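Local structure of autoinducer 2-binding protein LsrB (Clostridium saccharobutylicum DSM 13864, 6DSP) at residues V22-P28 and F52-G58; M121-P127 and S313-P317; G207-L211 and Q231-N237; I217-N223 and V245-F250. The protein binds the quorum-sensing signal autoinducer-2 in its cyclic tetrahydroxytetrahydrofuran form and probably acts as its extracytoplasmic receptor, as a member of the bacterial solute-binding protein 2 family. All coordinates share one frame; numbering follows the deposited sequence.

Contact 1: V22-P28 and F52-G58; sequences VTVTFIP and FKVDYEG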
loop_
_atom_site.group_PDB
_atom_site.type_symbol
_atom_site.label_atom_id
_atom_site.label_comp_id
_atom_site.label_asym_id
_atom_site.label_seq_id
_atom_site.Cartn_x
_atom_site.Cartn_y
_atom_site.Cartn_z
ATOM N N VAL A 22 -11.695 -14.546 -20.452
ATOM C CA VAL A 22 -10.829 -14.639 -19.270
ATOM C C VAL A 22 -11.456 -13.912 -18.103
ATOM O O VAL A 22 -11.995 -12.813 -18.273
ATOM C CB VAL A 22 -9.427 -14.059 -19.566
ATOM C CG1 VAL A 22 -8.568 -14.049 -18.336
ATOM C CG2 VAL A 22 -8.764 -14.852 -20.672
ATOM N N THR A 23 -11.387 -14.528 -16.924
ATOM C CA THR A 23 -11.769 -13.881 -15.679
ATOM C C THR A 23 -10.547 -13.802 -14.778
ATOM O O THR A 23 -9.856 -14.807 -14.553
ATOM C CB THR A 23 -12.894 -14.644 -14.964
ATOM O OG1 THR A 23 -14.092 -14.622 -15.759
ATOM C CG2 THR A 23 -13.182 -14.014 -13.603
ATOM N N VAL A 24 -10.293 -12.596 -14.272
ATOM C CA VAL A 24 -9.293 -12.352 -13.232
ATOM C C VAL A 24 -10.020 -12.078 -11.925
ATOM O O VAL A 24 -10.883 -11.196 -11.869
ATOM C CB VAL A 24 -8.401 -11.149 -13.590
ATOM C CG1 VAL A 24 -7.380 -10.917 -12.480
ATOM C CG2 VAL A 24 -7.722 -11.355 -14.943
ATOM N N THR A 25 -9.665 -12.818 -10.868
ATOM C CA THR A 25 -10.197 -12.556 -9.529
ATOM C C THR A 25 -9.258 -11.563 -8.848
ATOM O O THR A 25 -8.053 -11.831 -8.703
ATOM C CB THR A 25 -10.311 -13.843 -8.710
ATOM O OG1 THR A 25 -11.108 -14.799 -9.429
ATOM C CG2 THR A 25 -10.932 -13.566 -7.356
ATOM N N PHE A 26 -9.787 -10.396 -8.516
ATOM C CA PHE A 26 -9.005 -9.296 -7.962
ATOM C C PHE A 26 -9.280 -9.269 -6.466
ATOM O O PHE A 26 -10.421 -9.018 -6.043
ATOM C CB PHE A 26 -9.430 -7.994 -8.651
ATOM C CG PHE A 26 -8.649 -6.761 -8.237
ATOM C CD1 PHE A 26 -7.258 -6.763 -8.233
ATOM C CD2 PHE A 26 -9.297 -5.572 -7.949
ATOM C CE1 PHE A 26 -6.548 -5.581 -7.955
ATOM C CE2 PHE A 26 -8.586 -4.415 -7.649
ATOM C CZ PHE A 26 -7.210 -4.430 -7.626
ATOM N N ILE A 27 -8.250 -9.529 -5.673
ATOM C CA ILE A 27 -8.406 -9.742 -4.236
ATOM C C ILE A 27 -7.694 -8.622 -3.477
ATOM O O ILE A 27 -6.469 -8.465 -3.607
ATOM C CB ILE A 27 -7.872 -11.112 -3.785
ATOM C CG1 ILE A 27 -8.535 -12.237 -4.598
ATOM C CG2 ILE A 27 -8.093 -11.277 -2.268
ATOM C CD1 ILE A 27 -7.987 -13.627 -4.312
ATOM N N PRO A 28 -8.416 -7.838 -2.672
ATOM C CA PRO A 28 -7.814 -6.777 -1.879
ATOM C C PRO A 28 -7.398 -7.317 -0.513
ATOM O O PRO A 28 -7.738 -8.440 -0.138
ATOM C CB PRO A 28 -8.996 -5.821 -1.693
ATOM C CG PRO A 28 -10.186 -6.766 -1.526
ATOM C CD PRO A 28 -9.898 -7.866 -2.519
ATOM N N PHE A 52 -12.175 -8.128 -20.765
ATOM C CA PHE A 52 -12.175 -9.291 -19.891
ATOM C C PHE A 52 -12.845 -8.905 -18.582
ATOM O O PHE A 52 -13.070 -7.730 -18.304
ATOM C CB PHE A 52 -10.759 -9.863 -19.693
ATOM C CG PHE A 52 -9.818 -8.955 -18.950
ATOM C CD1 PHE A 52 -8.991 -8.068 -19.634
ATOM C CD2 PHE A 52 -9.731 -9.010 -17.557
ATOM C CE1 PHE A 52 -8.102 -7.231 -18.944
ATOM C CE2 PHE A 52 -8.835 -8.196 -16.854
ATOM C CZ PHE A 52 -8.010 -7.299 -17.548
ATOM N N LYS A 53 -13.176 -9.912 -17.793
ATOM C CA LYS A 53 -13.892 -9.727 -16.544
ATOM C C LYS A 53 -12.930 -9.683 -15.363
ATOM O O LYS A 53 -12.021 -10.511 -15.248
ATOM C CB LYS A 53 -14.857 -10.889 -16.314
ATOM C CG LYS A 53 -15.702 -10.728 -15.082
ATOM C CD LYS A 53 -16.555 -9.479 -15.210
ATOM C CE LYS A 53 -17.303 -9.141 -13.922
ATOM N NZ LYS A 53 -18.245 -8.021 -14.178
ATOM N N VAL A 54 -13.170 -8.744 -14.456
ATOM C CA VAL A 54 -12.507 -8.708 -13.163
ATOM C C VAL A 54 -13.561 -8.963 -12.101
ATOM O O VAL A 54 -14.513 -8.186 -11.964
ATOM C CB VAL A 54 -11.818 -7.360 -12.929
ATOM C CG1 VAL A 54 -11.308 -7.285 -11.474
ATOM C CG2 VAL A 54 -10.670 -7.200 -13.916
ATOM N N ASP A 55 -13.410 -10.069 -11.376
ATOM C CA ASP A 55 -14.288 -10.430 -10.275
ATOM C C ASP A 55 -13.636 -9.980 -8.967
ATOM O O ASP A 55 -12.686 -10.604 -8.498
ATOM C CB ASP A 55 -14.551 -11.936 -10.296
ATOM C CG ASP A 55 -15.456 -12.401 -9.156
ATOM O OD1 ASP A 55 -16.060 -11.562 -8.464
ATOM O OD2 ASP A 55 -15.562 -13.624 -8.974
ATOM N N TYR A 56 -14.158 -8.901 -8.388
ATOM C CA TYR A 56 -13.621 -8.371 -7.139
ATOM C C TYR A 56 -14.141 -9.209 -5.976
ATOM O O TYR A 56 -15.361 -9.294 -5.755
ATOM C CB TYR A 56 -14.087 -6.923 -7.008
ATOM C CG TYR A 56 -13.635 -6.163 -5.790
ATOM C CD1 TYR A 56 -12.282 -6.069 -5.459
ATOM C CD2 TYR A 56 -14.547 -5.453 -5.010
ATOM C CE1 TYR A 56 -11.863 -5.299 -4.374
ATOM C CE2 TYR A 56 -14.160 -4.690 -3.955
ATOM C CZ TYR A 56 -12.811 -4.609 -3.623
ATOM O OH TYR A 56 -12.403 -3.860 -2.536
ATOM N N GLU A 57 -13.238 -9.832 -5.225
ATOM C CA GLU A 57 -13.629 -10.736 -4.150
ATOM C C GLU A 57 -12.706 -10.527 -2.959
ATOM O O GLU A 57 -11.486 -10.626 -3.112
ATOM C CB GLU A 57 -13.544 -12.194 -4.611
ATOM C CG GLU A 57 -14.532 -12.530 -5.733
ATOM C CD GLU A 57 -16.004 -12.420 -5.327
ATOM O OE1 GLU A 57 -16.304 -12.480 -4.126
ATOM O OE2 GLU A 57 -16.855 -12.239 -6.218
ATOM N N GLY A 58 -13.281 -10.331 -1.785
ATOM C CA GLY A 58 -12.496 -10.183 -0.580
ATOM C C GLY A 58 -13.338 -10.398 0.636
ATOM O O GLY A 58 -14.335 -11.127 0.624
HETATM O O HOH W 1 -13.631 -15.447 -8.865
#
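From Lys53 N on Val22 O to Glu57 N on Phe26 O, five backbone hydrogen bonds join strands 23-27 and 53-56 in parallel, their axes closing to 4.5 Å with 31° between their directions. Val24, Phe26, Val54 and Tyr56 share one face. There the CB of Phe26 rests on Val54 CG1 at 3.5 Å, and the rings of Phe26 and Tyr56 slant past each other, CD2 of the first 3.9 Å from CD1 of the second. Both point to this side of the sheet, and with CG anti to the backbone N (chi1 -177° and -179°) the two rings lean the same way over it. Pro28 then comes across Tyr56 at about a right angle, its CG 3.6 Å from Tyr56 CE1, while the tyrosine hydroxyl is held by Glu37. At the other end Phe52 CE2 packs on Val24 CG2 at 3.9 Å. The opposite face, with Thr23, Lys53, Thr25 and Asp55, is more polar. A water donates to Asp55 OD2 and also bonds Thr25 OG1, which has a second partner in Thr79. Asp55 OD1 and Glu57 OE2 are 2.5 Å apart, a closeness that would fit a proton on one of the acids. Helix 34-50 makes the crossover of this beta-alpha-beta unit and touches Pro28, Val54 and Tyr56. Helix 273-288 lies against Val24, Phe26 and Val54, and helix 64-76 packs on Thr25, Ile27 and Glu57 from the other face. Strand 53-56 is one of the sheet's two outer strands, and strand 23-27 pairs on its other edge with strand 81-84.

Contact 2: M121-P127 and S313-P317; sequences MVSQGTP and SVLDP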
loop_
_atom_site.group_PDB
_atom_site.type_symbol
_atom_site.label_atom_id
_atom_site.label_comp_id
_atom_site.label_asym_id
_atom_site.label_seq_id
_atom_site.Cartn_x
_atom_site.Cartn_y
_atom_site.Cartn_z
ATOM N N MET A 121 4.408 -8.961 -9.894
ATOM C CA MET A 121 3.911 -8.038 -8.869
ATOM C C MET A 121 3.833 -6.632 -9.462
ATOM O O MET A 121 4.806 -6.193 -10.077
ATOM C CB MET A 121 4.916 -8.028 -7.717
ATOM C CG MET A 121 4.777 -6.877 -6.728
ATOM S SD MET A 121 3.265 -6.946 -5.749
ATOM C CE MET A 121 3.529 -5.455 -4.810
ATOM N N VAL A 122 2.681 -5.951 -9.336
ATOM C CA VAL A 122 2.562 -4.543 -9.714
ATOM C C VAL A 122 2.654 -3.683 -8.466
ATOM O O VAL A 122 1.738 -3.647 -7.628
ATOM C CB VAL A 122 1.294 -4.237 -10.522
ATOM C CG1 VAL A 122 1.268 -2.760 -10.867
ATOM C CG2 VAL A 122 1.305 -5.082 -11.802
ATOM N N SER A 123 3.795 -3.002 -8.326
ATOM C CA SER A 123 4.118 -2.288 -7.100
ATOM C C SER A 123 4.105 -0.774 -7.300
ATOM O O SER A 123 4.594 -0.256 -8.315
ATOM C CB SER A 123 5.505 -2.712 -6.613
ATOM O OG SER A 123 5.878 -1.960 -5.467
ATOM N N GLN A 124 3.631 -0.071 -6.273
ATOM C CA GLN A 124 3.579 1.374 -6.244
ATOM C C GLN A 124 4.950 2.037 -6.079
ATOM O O GLN A 124 5.042 3.259 -6.255
ATOM C CB GLN A 124 2.662 1.845 -5.104
ATOM C CG GLN A 124 2.980 1.275 -3.708
ATOM C CD GLN A 124 2.221 -0.005 -3.371
ATOM O OE1 GLN A 124 2.147 -0.924 -4.194
ATOM N NE2 GLN A 124 1.727 -0.110 -2.150
ATOM N N GLY A 125 6.003 1.300 -5.745
ATOM C CA GLY A 125 7.327 1.900 -5.666
ATOM C C GLY A 125 8.272 1.027 -4.882
ATOM O O GLY A 125 7.878 0.045 -4.247
ATOM N N THR A 126 9.562 1.389 -4.946
ATOM C CA THR A 126 10.522 0.639 -4.152
ATOM C C THR A 126 10.381 1.035 -2.686
ATOM O O THR A 126 9.912 2.143 -2.361
ATOM C CB THR A 126 11.949 0.912 -4.618
ATOM O OG1 THR A 126 12.271 2.270 -4.291
ATOM C CG2 THR A 126 12.102 0.681 -6.141
ATOM N N PRO A 127 10.822 0.168 -1.771
ATOM C CA PRO A 127 10.691 0.526 -0.355
ATOM C C PRO A 127 11.574 1.694 0.036
ATOM O O PRO A 127 11.218 2.455 0.932
ATOM C CB PRO A 127 11.020 -0.773 0.402
ATOM C CG PRO A 127 11.722 -1.623 -0.560
ATOM C CD PRO A 127 11.271 -1.217 -1.959
ATOM N N SER A 313 14.480 -8.196 -7.162
ATOM C CA SER A 313 15.312 -7.470 -6.224
ATOM C C SER A 313 15.114 -5.950 -6.277
ATOM O O SER A 313 15.630 -5.269 -5.382
ATOM C CB SER A 313 16.778 -7.829 -6.451
ATOM O OG SER A 313 17.166 -7.559 -7.780
ATOM N N VAL A 314 14.337 -5.397 -7.226
ATOM C CA VAL A 314 13.995 -3.975 -7.102
ATOM C C VAL A 314 13.189 -3.684 -5.847
ATOM O O VAL A 314 13.178 -2.541 -5.370
ATOM C CB VAL A 314 13.302 -3.408 -8.368
ATOM C CG1 VAL A 314 14.142 -3.621 -9.609
ATOM C CG2 VAL A 314 11.852 -3.922 -8.547
ATOM N N LEU A 315 12.483 -4.681 -5.304
ATOM C CA LEU A 315 11.726 -4.484 -4.073
ATOM C C LEU A 315 12.442 -5.001 -2.821
ATOM O O LEU A 315 11.943 -4.776 -1.707
ATOM C CB LEU A 315 10.344 -5.148 -4.181
ATOM C CG LEU A 315 9.409 -4.614 -5.287
ATOM C CD1 LEU A 315 8.058 -5.311 -5.194
ATOM C CD2 LEU A 315 9.223 -3.117 -5.205
ATOM N N ASP A 316 13.561 -5.693 -2.964
ATOM C CA ASP A 316 14.277 -6.290 -1.836
ATOM C C ASP A 316 15.622 -6.727 -2.391
ATOM O O ASP A 316 15.665 -7.664 -3.164
ATOM C CB ASP A 316 13.518 -7.516 -1.293
ATOM C CG ASP A 316 14.229 -8.165 -0.099
ATOM O OD1 ASP A 316 15.408 -7.829 0.161
ATOM O OD2 ASP A 316 13.603 -8.985 0.603
ATOM N N PRO A 317 16.725 -6.080 -2.021
ATOM C CA PRO A 317 18.008 -6.441 -2.620
ATOM C C PRO A 317 18.416 -7.871 -2.330
ATOM O O PRO A 317 19.272 -8.396 -3.043
ATOM C CB PRO A 317 18.982 -5.439 -1.990
ATOM C CG PRO A 317 18.189 -4.469 -1.277
ATOM C CD PRO A 317 16.811 -4.951 -1.079
#
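Leu315 fits its two methyl branches against the end of strand 120-123 and the bend that follows, and its side chain fills the buried part of the contact. CD1 meets Met121 CG at 3.9 Å, the two side chains crossing at about a right angle, and also lies on Ser123 CB. CD2 reaches further along the turn, 3.5 Å from Ser123 OG and 3.6 Å from Gly125 O. The leucine gets there with CG anti to its carbonyl carbon (chi1 -61°) and an extended chi2, so that the branched end goes deeper than its backbone. The surface it meets is an ST turn: Ser123 OG accepts a nearly straight bond from Gly125 N at 3.3 Å (N-H...O 168°). This turn carries the chain past Gln124, a residue of the ligand pocket that makes no contact with Leu315 and whose amide bonds Asp110 and Gln276, and on to Thr126, the N-cap of helix 127-144. Outward the residues are only partly buried, and isolated carbon-on-carbonyl touches replace the nest around the leucine methyls. Pro127 brings CG to 3.4 Å from Leu315 O, and Thr126 lays CG2 3.5 Å from Val314 O. Val314 keeps its own side chain further off and turns to Val328 and Leu330 of strand 327-330. Past Leu315 the loop leaves the turn altogether, with a weak bond from Asp316 N back to Ser313 O.

Contact 3: G207-L211 and Q231-N237; sequences GESIL and QAQAAQN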
loop_
_atom_site.group_PDB
_atom_site.type_symbol
_atom_site.label_atom_id
_atom_site.label_comp_id
_atom_site.label_asym_id
_atom_site.label_seq_id
_atom_site.Cartn_x
_atom_site.Cartn_y
_atom_site.Cartn_z
ATOM N N GLY A 207 -4.992 5.319 17.511
ATOM C CA GLY A 207 -4.527 6.697 17.364
ATOM C C GLY A 207 -4.652 7.481 18.649
ATOM O O GLY A 207 -3.767 8.279 18.999
ATOM N N GLU A 208 -5.748 7.254 19.384
ATOM C CA GLU A 208 -5.935 7.918 20.675
ATOM C C GLU A 208 -4.935 7.417 21.706
ATOM O O GLU A 208 -4.403 8.204 22.508
ATOM C CB GLU A 208 -7.367 7.679 21.167
ATOM C CG GLU A 208 -8.371 8.394 20.301
ATOM C CD GLU A 208 -9.802 8.035 20.582
ATOM O OE1 GLU A 208 -10.083 6.895 21.041
ATOM O OE2 GLU A 208 -10.649 8.903 20.301
ATOM N N SER A 209 -4.647 6.111 21.693
ATOM C CA SER A 209 -3.639 5.546 22.592
ATOM C C SER A 209 -2.271 6.181 22.370
ATOM O O SER A 209 -1.543 6.456 23.331
ATOM C CB SER A 209 -3.538 4.020 22.378
ATOM O OG SER A 209 -4.712 3.307 22.774
ATOM N N ILE A 210 -1.875 6.377 21.115
ATOM C CA ILE A 210 -0.581 7.010 20.862
ATOM C C ILE A 210 -0.538 8.408 21.445
ATOM O O ILE A 210 0.432 8.787 22.109
ATOM C CB ILE A 210 -0.289 7.050 19.354
ATOM C CG1 ILE A 210 -0.258 5.640 18.764
ATOM C CG2 ILE A 210 1.002 7.833 19.084
ATOM C CD1 ILE A 210 -0.082 5.649 17.245
ATOM N N LEU A 211 -1.600 9.201 21.224
ATOM C CA LEU A 211 -1.601 10.574 21.694
ATOM C C LEU A 211 -1.716 10.656 23.208
ATOM O O LEU A 211 -1.229 11.624 23.808
ATOM C CB LEU A 211 -2.724 11.333 21.000
ATOM C CG LEU A 211 -2.530 11.570 19.494
ATOM C CD1 LEU A 211 -3.826 12.041 18.828
ATOM C CD2 LEU A 211 -1.393 12.585 19.280
ATOM N N GLN A 231 -5.878 7.951 12.627
ATOM C CA GLN A 231 -5.026 8.819 13.431
ATOM C C GLN A 231 -5.486 10.267 13.338
ATOM O O GLN A 231 -5.449 11.002 14.328
ATOM C CB GLN A 231 -3.599 8.703 12.929
ATOM C CG GLN A 231 -2.595 9.419 13.857
ATOM C CD GLN A 231 -2.567 8.754 15.212
ATOM O OE1 GLN A 231 -2.104 7.612 15.327
ATOM N NE2 GLN A 231 -3.019 9.467 16.258
ATOM N N ALA A 232 -5.904 10.700 12.145
ATOM C CA ALA A 232 -6.443 12.049 12.017
ATOM C C ALA A 232 -7.700 12.205 12.869
ATOM O O ALA A 232 -7.874 13.209 13.588
ATOM C CB ALA A 232 -6.735 12.372 10.563
ATOM N N GLN A 233 -8.586 11.206 12.835
ATOM C CA GLN A 233 -9.789 11.278 13.668
ATOM C C GLN A 233 -9.429 11.321 15.154
ATOM O O GLN A 233 -10.025 12.075 15.936
ATOM C CB GLN A 233 -10.669 10.062 13.372
ATOM C CG GLN A 233 -11.964 10.100 14.158
ATOM C CD GLN A 233 -12.893 11.211 13.700
ATOM O OE1 GLN A 233 -13.051 11.429 12.479
ATOM N NE2 GLN A 233 -13.513 11.913 14.647
ATOM N N ALA A 234 -8.421 10.535 15.557
ATOM C CA ALA A 234 -7.990 10.560 16.948
ATOM C C ALA A 234 -7.499 11.947 17.351
ATOM O O ALA A 234 -7.802 12.434 18.449
ATOM C CB ALA A 234 -6.879 9.539 17.169
ATOM N N ALA A 235 -6.733 12.595 16.470
ATOM C CA ALA A 235 -6.245 13.933 16.757
ATOM C C ALA A 235 -7.410 14.892 16.890
ATOM O O ALA A 235 -7.467 15.696 17.829
ATOM C CB ALA A 235 -5.286 14.358 15.650
ATOM N N GLN A 236 -8.359 14.823 15.961
ATOM C CA GLN A 236 -9.527 15.690 16.041
ATOM C C GLN A 236 -10.330 15.428 17.322
ATOM O O GLN A 236 -10.777 16.372 17.994
ATOM C CB GLN A 236 -10.368 15.471 14.792
ATOM C CG GLN A 236 -11.483 16.457 14.679
ATOM C CD GLN A 236 -12.300 16.151 13.465
ATOM O OE1 GLN A 236 -11.886 16.443 12.369
ATOM N NE2 GLN A 236 -13.435 15.487 13.648
ATOM N N ASN A 237 -10.475 14.155 17.707
ATOM C CA ASN A 237 -11.146 13.801 18.967
ATOM C C ASN A 237 -10.467 14.432 20.176
ATOM O O ASN A 237 -11.135 14.741 21.169
ATOM C CB ASN A 237 -11.195 12.283 19.144
ATOM C CG ASN A 237 -12.142 11.606 18.182
ATOM O OD1 ASN A 237 -12.904 12.244 17.467
ATOM N ND2 ASN A 237 -12.103 10.282 18.171
#
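Gln231 hands its amide NE2 across to the backbone carbonyl of Gly207, and Asn237 gives its ND2 to the carboxylate of Glu208: two side-chain bonds that bracket the helix pair. The first, NE2 to Gly207 O, is 3.1 Å; its donor stands above the carbonyl plane, and Leu211 N, the ordinary helix donor, reaches the same oxygen from the opposite face. One buried oxygen is thus gripped twice. A bend at chi2 (64°) turns the Gln231 amide toward the partner helix, and His159 bonds its OE1, which fixes which end of the amide faces Gly207. In the second bond Glu208 OE2 is met on its anti side by Asn237 ND2 at 2.9 Å, with carboxylate and amide planes 54° apart. Asn237 is itself steadied by Gln233, whose NE2 donates to its OD1 at 2.9 Å, one helical turn back. Between these bonds the helices pack closely. Ala234 CB presses onto bare backbone, 3.4 Å from Gly207 C and equally near Glu208 N, in the gap that glycine leaves, while the Glu208 chain runs over it with CG at 3.7 Å. Leu211 pushes CD1 to 3.7 Å from Ala235 CA, and Ile210 CD1 touches Gln231 OE1 from the side. The two short axes cross at -56°. Both helices lie on the same face of the four-stranded parallel sheet: Ile210, Leu211 and Gln231 rest on Ile220 of strand 219-222, and Gln231 and Ala235 on Ile247 of strand 246-249.

Contact 4: I217-N223 and V245-F250; sequences IDLIICN and VTITGF. With PAV ((2R,4S)-2-methyl-2,3,3,4-tetrahydroxytetrahydrofuran), chain C.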
loop_
_atom_site.group_PDB
_atom_site.type_symbol
_atom_site.label_atom_id
_atom_site.label_comp_id
_atom_site.label_asym_id
_atom_site.label_seq_id
_atom_site.Cartn_x
_atom_site.Cartn_y
_atom_site.Cartn_z
ATOM N N ILE A 217 4.371 13.784 21.432
ATOM C CA ILE A 217 4.911 13.286 20.175
ATOM C C ILE A 217 4.829 14.391 19.110
ATOM O O ILE A 217 3.877 15.185 19.073
ATOM C CB ILE A 217 4.169 11.997 19.772
ATOM C CG1 ILE A 217 4.963 11.214 18.727
ATOM C CG2 ILE A 217 2.725 12.305 19.320
ATOM C CD1 ILE A 217 4.470 9.758 18.579
ATOM N N ASP A 218 5.831 14.414 18.215
ATOM C CA ASP A 218 5.864 15.421 17.165
ATOM C C ASP A 218 5.331 14.924 15.834
ATOM O O ASP A 218 4.747 15.711 15.071
ATOM C CB ASP A 218 7.310 15.888 16.908
ATOM C CG ASP A 218 7.866 16.716 18.049
ATOM O OD1 ASP A 218 7.260 17.768 18.373
ATOM O OD2 ASP A 218 8.891 16.285 18.623
ATOM N N LEU A 219 5.531 13.649 15.530
ATOM C CA LEU A 219 5.253 13.112 14.200
ATOM C C LEU A 219 4.739 11.691 14.339
ATOM O O LEU A 219 5.362 10.866 15.029
ATOM C CB LEU A 219 6.585 13.091 13.402
ATOM C CG LEU A 219 6.579 12.335 12.082
ATOM C CD1 LEU A 219 5.613 12.999 11.076
ATOM C CD2 LEU A 219 8.002 12.230 11.553
ATOM N N ILE A 220 3.639 11.388 13.655
ATOM C CA ILE A 220 3.133 10.006 13.589
ATOM C C ILE A 220 3.063 9.632 12.123
ATOM O O ILE A 220 2.331 10.275 11.361
ATOM C CB ILE A 220 1.749 9.852 14.256
ATOM C CG1 ILE A 220 1.751 10.460 15.674
ATOM C CG2 ILE A 220 1.366 8.331 14.278
ATOM C CD1 ILE A 220 0.377 10.498 16.316
ATOM N N ILE A 221 3.853 8.628 11.726
ATOM C CA ILE A 221 3.918 8.204 10.325
ATOM C C ILE A 221 2.935 7.051 10.169
ATOM O O ILE A 221 3.161 5.965 10.706
ATOM C CB ILE A 221 5.340 7.763 9.919
ATOM C CG1 ILE A 221 6.373 8.895 10.189
ATOM C CG2 ILE A 221 5.343 7.366 8.453
ATOM C CD1 ILE A 221 7.816 8.418 9.990
ATOM N N CYS A 222 1.872 7.286 9.409
ATOM C CA CYS A 222 0.759 6.335 9.285
ATOM C C CYS A 222 0.766 5.730 7.882
ATOM O O CYS A 222 -0.049 6.115 7.033
ATOM C CB CYS A 222 -0.555 7.070 9.543
ATOM S SG CYS A 222 -0.618 7.730 11.227
ATOM N N ASN A 223 1.683 4.772 7.644
ATOM C CA ASN A 223 1.859 4.155 6.331
ATOM C C ASN A 223 0.839 3.052 6.048
ATOM O O ASN A 223 1.198 1.923 5.708
ATOM C CB ASN A 223 3.289 3.622 6.169
ATOM C CG ASN A 223 3.745 2.753 7.356
ATOM O OD1 ASN A 223 3.550 3.116 8.525
ATOM N ND2 ASN A 223 4.402 1.647 7.051
ATOM N N VAL A 245 0.504 18.715 16.229
ATOM C CA VAL A 245 1.171 17.444 15.975
ATOM C C VAL A 245 1.160 17.212 14.475
ATOM O O VAL A 245 0.230 17.639 13.774
ATOM C CB VAL A 245 0.466 16.293 16.727
ATOM C CG1 VAL A 245 -0.990 16.105 16.222
ATOM C CG2 VAL A 245 1.255 14.998 16.589
ATOM N N THR A 246 2.205 16.555 13.972
ATOM C CA THR A 246 2.283 16.287 12.548
ATOM C C THR A 246 1.935 14.833 12.276
ATOM O O THR A 246 2.583 13.925 12.789
ATOM C CB THR A 246 3.662 16.612 11.977
ATOM O OG1 THR A 246 3.911 18.032 12.137
ATOM C CG2 THR A 246 3.761 16.206 10.508
ATOM N N ILE A 247 0.905 14.624 11.458
ATOM C CA ILE A 247 0.454 13.306 11.036
ATOM C C ILE A 247 0.611 13.249 9.528
ATOM O O ILE A 247 0.174 14.166 8.827
ATOM C CB ILE A 247 -1.015 13.094 11.438
ATOM C CG1 ILE A 247 -1.146 13.046 12.966
ATOM C CG2 ILE A 247 -1.563 11.800 10.788
ATOM C CD1 ILE A 247 -2.537 13.353 13.471
ATOM N N THR A 248 1.228 12.178 9.032
ATOM C CA THR A 248 1.276 11.977 7.591
ATOM C C THR A 248 1.184 10.487 7.338
ATOM O O THR A 248 1.107 9.695 8.282
ATOM C CB THR A 248 2.533 12.601 6.959
ATOM O OG1 THR A 248 2.360 12.668 5.539
ATOM C CG2 THR A 248 3.801 11.833 7.319
ATOM N N GLY A 249 1.166 10.096 6.068
ATOM C CA GLY A 249 0.981 8.694 5.754
ATOM C C GLY A 249 0.451 8.537 4.352
ATOM O O GLY A 249 0.579 9.435 3.521
ATOM N N PHE A 250 -0.122 7.356 4.101
ATOM C CA PHE A 250 -0.660 7.019 2.788
ATOM C C PHE A 250 -2.163 6.753 2.874
ATOM O O PHE A 250 -2.599 5.899 3.669
ATOM C CB PHE A 250 0.006 5.753 2.244
ATOM C CG PHE A 250 1.466 5.919 1.848
ATOM C CD1 PHE A 250 1.971 7.128 1.301
ATOM C CD2 PHE A 250 2.327 4.831 1.969
ATOM C CE1 PHE A 250 3.307 7.216 0.907
ATOM C CE2 PHE A 250 3.661 4.912 1.565
ATOM C CZ PHE A 250 4.149 6.110 1.034
HETATM O O2 PAV C . -0.537 2.120 2.598
HETATM C C2 PAV C . -1.539 1.372 1.879
HETATM C C1 PAV C . -2.386 2.260 0.940
HETATM O O5 PAV C . -2.545 0.978 2.968
HETATM C C5 PAV C . -3.188 -0.139 2.528
HETATM C C4 PAV C . -2.461 -0.631 1.263
HETATM O O4 PAV C . -2.274 -2.043 1.312
HETATM C C3 PAV C . -1.166 0.187 1.313
HETATM O O3 PAV C . -0.668 0.397 0.020
HETATM O O13 PAV C . -0.216 -0.459 2.131
#
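Phe250 presents its ring to the ligand while its backbone N bonds Cys222 O on the neighbouring strand. At the ring's edge, near its plane, sits O2 of the bound tetrahydroxytetrahydrofuran, 4.0 Å from Phe250 CD2 and 3.7 Å from its CB. Trp171 and Trp271 each meet this ring edge-to-face, and Asn223 CA comes obliquely to it. Asn223 O is 3.6 Å from the same ligand oxygen; the ligand is hydrogen-bonded to Asp110 OD2, Asp167 OD2, Lys29 NZ, Gln168 NE2 and Ser225 N. Behind this end the two strands run parallel, with five hydrogen bonds from Thr246 N on Asp218 O to Phe250 N on Cys222 O (3.2 Å). Gly249 lies very close, its CA 3.1 Å from Cys222 O, with no side chain to obstruct. On the face of Leu219, Ile221, Thr246 and Thr248, Leu219 CD1 meets Thr246 CG2 at 3.7 Å, and helix 127-144 covers the two threonines. On the other, Cys222 SG packs on Ile247 CG2 at 4.2 Å beneath helix 227-237. Arg145 links the far end, in a salt bridge with Asp218 and bonded to Thr246 OG1; Asp218 also accepts from Lys155 N. Strand 219-222, helix 227-237 and strand 246-249 form a beta-alpha-beta unit whose carboxyl-end loops line the ligand cleft, as in other periplasmic binding proteins.

In the fold
Contacts 1 and 4 are the same device in two lobes: adjacent parallel strands of a beta-alpha-beta unit, their centres about 34 Å apart on opposite sides of the chain's centre. Contact 4 is buried and ends at the ligand, whereas contact 1 sits on an outer strand with a water and two close acids on one face. Contact 3 is the helical layer over contact 4, about 11 Å centre to centre: Gln231 NE2 lies 3.5 Å from Ile220 CD1. It relies on side-chain amides where the strands use backbone bonds. Contact 2, partly exposed, shares contact 1's sheet and rests on van der Waals contacts, several of carbon against oxygen; contacts 3 and 4 lie between its segments.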